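Local coordinates for protein peptide ABC transporter permease (Staphylococcus hominis, PDB 6EXS) that probably carries peptides across the membrane as a POT family transporter and binds a thioalcohol-conjugated peptide, a precursor of human axillary malodour, at residues 368-373 / 410-415. Numbering follows the deposited sequence.
Sequences FSIGTL and ELCLSP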
loop_
_atom_site.group_PDB
_atom_site.type_symbol
_atom_site.label_atom_id
_atom_site.label_comp_id
_atom_site.label_asym_id
_atom_site.label_seq_id
_atom_site.Cartn_x
_atom_site.Cartn_y
_atom_site.Cartn_z
ATOM N N PHE A 368 6.703 14.298 -9.887
ATOM C CA PHE A 368 7.371 13.293 -9.049
ATOM C C PHE A 368 8.467 13.926 -8.198
ATOM O O PHE A 368 8.590 13.600 -7.018
ATOM C CB PHE A 368 7.965 12.181 -9.918
ATOM C CG PHE A 368 7.089 10.961 -10.045
ATOM C CD1 PHE A 368 5.864 11.028 -10.706
ATOM C CD2 PHE A 368 7.504 9.734 -9.545
ATOM C CE1 PHE A 368 5.054 9.896 -10.826
ATOM C CE2 PHE A 368 6.700 8.602 -9.673
ATOM C CZ PHE A 368 5.482 8.689 -10.315
ATOM N N SER A 369 9.249 14.839 -8.801
ATOM C CA SER A 369 10.318 15.574 -8.141
ATOM C C SER A 369 9.760 16.460 -7.022
ATOM O O SER A 369 10.314 16.442 -5.923
ATOM C CB SER A 369 11.110 16.394 -9.155
ATOM O OG SER A 369 11.759 15.543 -10.087
ATOM N N ILE A 370 8.628 17.175 -7.283
ATOM C CA ILE A 370 7.929 18.027 -6.315
ATOM C C ILE A 370 7.477 17.186 -5.111
ATOM O O ILE A 370 7.695 17.592 -3.965
ATOM C CB ILE A 370 6.747 18.795 -6.969
ATOM C CG1 ILE A 370 7.247 19.846 -7.969
ATOM C CG2 ILE A 370 5.845 19.446 -5.912
ATOM C CD1 ILE A 370 6.187 20.230 -9.082
ATOM N N GLY A 371 6.884 16.022 -5.394
ATOM C CA GLY A 371 6.401 15.079 -4.392
ATOM C C GLY A 371 7.479 14.547 -3.474
ATOM O O GLY A 371 7.312 14.580 -2.252
ATOM N N THR A 372 8.601 14.067 -4.062
ATOM C CA THR A 372 9.766 13.510 -3.352
ATOM C C THR A 372 10.488 14.566 -2.516
ATOM O O THR A 372 10.884 14.266 -1.388
ATOM C CB THR A 372 10.726 12.818 -4.325
ATOM O OG1 THR A 372 9.970 12.009 -5.215
ATOM C CG2 THR A 372 11.724 11.953 -3.619
ATOM N N LEU A 373 10.671 15.793 -3.073
ATOM C CA LEU A 373 11.290 16.919 -2.369
ATOM C C LEU A 373 10.457 17.232 -1.138
ATOM O O LEU A 373 11.025 17.418 -0.063
ATOM C CB LEU A 373 11.365 18.174 -3.260
ATOM C CG LEU A 373 12.503 18.263 -4.274
ATOM C CD1 LEU A 373 12.260 19.402 -5.242
ATOM C CD2 LEU A 373 13.870 18.407 -3.595
ATOM N N GLU A 410 2.222 13.664 -1.883
ATOM C CA GLU A 410 1.495 12.514 -2.447
ATOM C C GLU A 410 0.479 12.952 -3.513
ATOM O O GLU A 410 0.282 12.239 -4.500
ATOM C CB GLU A 410 0.791 11.707 -1.344
ATOM C CG GLU A 410 0.485 10.285 -1.761
ATOM C CD GLU A 410 -0.149 9.415 -0.700
ATOM O OE1 GLU A 410 0.360 9.391 0.443
ATOM O OE2 GLU A 410 -1.106 8.686 -1.039
ATOM N N LEU A 411 -0.142 14.132 -3.314
ATOM C CA LEU A 411 -1.124 14.721 -4.229
ATOM C C LEU A 411 -0.487 15.073 -5.578
ATOM O O LEU A 411 -1.194 15.102 -6.588
ATOM C CB LEU A 411 -1.801 15.959 -3.595
ATOM C CG LEU A 411 -2.577 15.753 -2.271
ATOM C CD1 LEU A 411 -2.811 17.070 -1.560
ATOM C CD2 LEU A 411 -3.903 15.020 -2.492
ATOM N N CYS A 412 0.850 15.313 -5.592
ATOM C CA CYS A 412 1.653 15.629 -6.780
ATOM C C CYS A 412 2.057 14.366 -7.521
ATOM O O CYS A 412 2.100 14.363 -8.746
ATOM C CB CYS A 412 2.893 16.431 -6.397
ATOM S SG CYS A 412 2.554 17.942 -5.469
ATOM N N LEU A 413 2.430 13.327 -6.760
ATOM C CA LEU A 413 2.999 12.064 -7.209
ATOM C C LEU A 413 1.995 10.974 -7.614
ATOM O O LEU A 413 2.178 10.370 -8.672
ATOM C CB LEU A 413 3.926 11.551 -6.089
ATOM C CG LEU A 413 4.954 10.506 -6.455
ATOM C CD1 LEU A 413 6.351 10.997 -6.150
ATOM C CD2 LEU A 413 4.676 9.215 -5.731
ATOM N N SER A 414 0.990 10.678 -6.755
ATOM C CA SER A 414 0.009 9.599 -6.955
ATOM C C SER A 414 -0.810 9.667 -8.276
ATOM O O SER A 414 -0.804 8.643 -8.967
ATOM C CB SER A 414 -0.923 9.462 -5.756
ATOM O OG SER A 414 -0.587 8.329 -4.973
ATOM N N PRO A 415 -1.505 10.778 -8.681
ATOM C CA PRO A 415 -2.254 10.744 -9.962
ATOM C C PRO A 415 -1.343 10.624 -11.186
ATOM O O PRO A 415 -1.773 10.209 -12.265
ATOM C CB PRO A 415 -3.014 12.078 -9.980
ATOM C CG PRO A 415 -2.915 12.619 -8.598
ATOM C CD PRO A 415 -1.642 12.098 -8.032
#
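One face of the F368 ring is covered by L413, whose CG sits 4.0 Å from the ring centroid and only 8° off the normal, a CH-pi contact over the middle of the face. Among the ring atoms, CD2 meets L413 CD1 at 3.8 Å, while on the same side of the plane, beyond the ring outline, L413 O lies 3.6 Å from F368 CE1. The two side chains cross at about a right angle, and a branched leucine suits the place because its methine sits over the ring centre and CD1 above the CG and CD2 side. CG, anti to the backbone N of L413 (chi1 -161°), is thereby set over the ring. L413 CD1 also lies 3.5 Å from F368 O and approaches T372 OG1. Helices 364-389 and 396-418, neighbours in the major facilitator fold of this POT transporter, run roughly antiparallel here; the axes of the two short segments approach to 7.5 Å at an angle of 138°. G371 permits that closeness: it has no side chain on the surface facing 410-415, which leaves room for C412 CB, 4.1 Å from G371 N. Next to it I370 CG2 touches C412 SG at 3.6 Å, the compact thiol side chain meeting a methyl; a bound monoolein lies about 7 Å from the I370 side chain. No hydrogen bond joins the two segments. T372 can instead turn its hydroxyl to F368 O or to L294 O on helix 279-302, whereas E410, pointing away from the contact, bonds through OE1 to N339 of the peptide pocket.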